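Local coordinates for gala protein type 1, 3 or 4 (Legionella pneumophila subsp. pneumophila, PDB 4XA9) that is a leucine-rich-repeat effector that forms a complex with the N-terminal domain of RavJ and may bind small GTPases and stimulate their GTP hydrolysis, at residues N186-I192 and T210-H216. Coordinates in Å, arbitrary orientation, origin at the centre of the assembly. Where two conformers were deposited one is given. Residues are numbered along the deposited sequence.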
# COMPACT_ATOMS: atom_id res chain seq x y z
N ASN A 186 4.16 26.58 -8.09
CA ASN A 186 3.05 27.10 -8.89
C ASN A 186 2.66 26.25 -10.09
O ASN A 186 1.92 26.70 -10.95
CB ASN A 186 3.37 28.51 -9.38
CG ASN A 186 3.49 29.51 -8.24
OD1 ASN A 186 2.49 29.93 -7.67
ND2 ASN A 186 4.72 29.89 -7.92
N GLN A 187 3.16 25.01 -10.16
CA GLN A 187 2.84 24.15 -11.29
C GLN A 187 1.98 22.95 -10.90
O GLN A 187 1.14 22.51 -11.68
CB GLN A 187 4.12 23.67 -11.99
CG GLN A 187 4.87 24.76 -12.72
CD GLN A 187 5.70 25.62 -11.80
OE1 GLN A 187 6.31 25.12 -10.85
NE2 GLN A 187 5.71 26.92 -12.05
N LEU A 188 2.21 22.42 -9.70
CA LEU A 188 1.46 21.26 -9.22
C LEU A 188 -0.05 21.50 -9.20
O LEU A 188 -0.52 22.51 -8.67
CB LEU A 188 1.92 20.87 -7.81
CG LEU A 188 3.34 20.34 -7.64
CD1 LEU A 188 3.63 20.15 -6.16
CD2 LEU A 188 3.51 19.02 -8.39
N THR A 189 -0.79 20.57 -9.78
CA THR A 189 -2.25 20.64 -9.77
C THR A 189 -2.83 19.57 -8.84
O THR A 189 -3.97 19.66 -8.42
CB THR A 189 -2.84 20.45 -11.17
OG1 THR A 189 -2.48 19.15 -11.67
CG2 THR A 189 -2.33 21.52 -12.12
N LEU A 190 -2.01 18.57 -8.53
CA LEU A 190 -2.40 17.51 -7.62
C LEU A 190 -1.22 17.20 -6.71
O LEU A 190 -0.11 16.95 -7.18
CB LEU A 190 -2.84 16.26 -8.40
CG LEU A 190 -3.49 15.09 -7.65
CD1 LEU A 190 -4.42 14.30 -8.55
CD2 LEU A 190 -2.43 14.18 -7.10
N LEU A 191 -1.45 17.25 -5.40
CA LEU A 191 -0.40 16.96 -4.44
C LEU A 191 -0.96 16.11 -3.31
O LEU A 191 -1.97 16.44 -2.70
CB LEU A 191 0.21 18.27 -3.90
CG LEU A 191 1.31 18.22 -2.84
CD1 LEU A 191 2.54 17.46 -3.33
CD2 LEU A 191 1.69 19.64 -2.42
N ILE A 192 -0.30 14.99 -3.05
CA ILE A 192 -0.72 14.10 -1.99
C ILE A 192 0.43 13.90 -1.02
O ILE A 192 1.51 13.43 -1.41
CB ILE A 192 -1.19 12.74 -2.55
CG1 ILE A 192 -2.42 12.95 -3.45
CG2 ILE A 192 -1.49 11.76 -1.41
CD1 ILE A 192 -3.02 11.66 -4.02
N THR A 210 -2.04 28.81 -5.65
CA THR A 210 -2.99 29.13 -6.71
C THR A 210 -3.05 28.07 -7.81
O THR A 210 -3.82 28.21 -8.76
CB THR A 210 -2.65 30.47 -7.38
OG1 THR A 210 -1.31 30.43 -7.89
CG2 THR A 210 -2.77 31.62 -6.37
N SER A 211 -2.27 27.01 -7.68
CA SER A 211 -2.16 26.00 -8.74
C SER A 211 -2.94 24.72 -8.42
O SER A 211 -3.58 24.14 -9.29
CB SER A 211 -0.69 25.66 -9.01
OG SER A 211 -0.09 25.03 -7.89
N LEU A 212 -2.87 24.29 -7.17
CA LEU A 212 -3.51 23.03 -6.75
C LEU A 212 -5.04 23.02 -6.92
O LEU A 212 -5.72 23.98 -6.55
CB LEU A 212 -3.17 22.75 -5.29
CG LEU A 212 -1.72 22.43 -4.95
CD1 LEU A 212 -1.57 22.36 -3.44
CD2 LEU A 212 -1.27 21.13 -5.61
N SER A 213 -5.56 21.91 -7.44
CA SER A 213 -7.01 21.66 -7.40
C SER A 213 -7.29 20.38 -6.61
O SER A 213 -8.42 20.12 -6.20
CB SER A 213 -7.60 21.57 -8.81
OG SER A 213 -7.07 20.47 -9.52
N THR A 214 -6.25 19.57 -6.40
CA THR A 214 -6.34 18.43 -5.50
C THR A 214 -5.23 18.51 -4.45
O THR A 214 -4.06 18.70 -4.78
CB THR A 214 -6.22 17.09 -6.25
OG1 THR A 214 -7.32 16.96 -7.17
CG2 THR A 214 -6.25 15.92 -5.27
N LEU A 215 -5.61 18.36 -3.18
CA LEU A 215 -4.64 18.34 -2.09
C LEU A 215 -5.05 17.33 -1.02
O LEU A 215 -6.08 17.49 -0.38
CB LEU A 215 -4.49 19.74 -1.48
CG LEU A 215 -3.56 19.92 -0.26
CD1 LEU A 215 -2.14 19.50 -0.59
CD2 LEU A 215 -3.59 21.37 0.24
N HIS A 216 -4.24 16.28 -0.85
CA HIS A 216 -4.49 15.27 0.17
C HIS A 216 -3.46 15.37 1.28
O HIS A 216 -2.26 15.21 1.04
CB HIS A 216 -4.46 13.86 -0.43
CG HIS A 216 -5.61 13.56 -1.35
ND1 HIS A 216 -5.87 12.29 -1.81
CD2 HIS A 216 -6.55 14.37 -1.90
CE1 HIS A 216 -6.93 12.32 -2.61
NE2 HIS A 216 -7.36 13.57 -2.67
O HOH W 1 1.00 28.36 -5.92
O HOH W 2 -6.57 17.77 -9.68
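Backbone donors and acceptors do most of the joining between 186-192 and 210-216. Thr189 O serves two amides, Ser213 N at 2.9 Å and Thr214 N at 3.0 Å; a carbonyl can do this because its oxygen carries two lone pairs. Beyond it the ladder is regular: Leu191 N gives its proton to Thr214 O (3.0 Å), and Leu191 O receives that of His216 N (2.9 Å). Leu191 is thus satisfied on both sides by 214-216, whereas the backbone of Leu190 and Ile192 turns the other way, to Leu167 and Ala169 on and just past strand 166-168, as expected of a central parallel strand. Before the strands, Leu188 O accepts from Ser211 OG (2.7 Å); the CA-to-CB bond of Ser211 points toward 186-192, so a short hydroxyl suffices. These are successive turns of a leucine-rich-repeat solenoid, linked through helix 203-207, with strands 190-192 and 214-216 parallel, their axes approaching to 4.8 Å with 3° between their directions. Leu188, Leu191, Leu212 and Leu215 turn inward as the repeat leucines; Leu212 CD2 lies 3.6 Å from Leu191 CB, and Phe206 of the helix packs on Leu191, Leu212 and Leu215. The other face carries Leu190, Ile192, Thr214 and His216; Leu190 CG lies 3.7 Å from Thr214 CB. His216 has both ring nitrogens engaged, NE2 with Asp238 and ND1 with Gly27 O of the partner chain, and Ile192 packs on Asn28 of that chain. The hydroxyls Ser213 OG (2.8 Å) and Thr214 OG1 (2.7 Å) hold one water, which reaches Thr189 O weakly (3.5 Å). Another joins Asn186 OD1 (2.8 Å) to Thr210 N (3.1 Å).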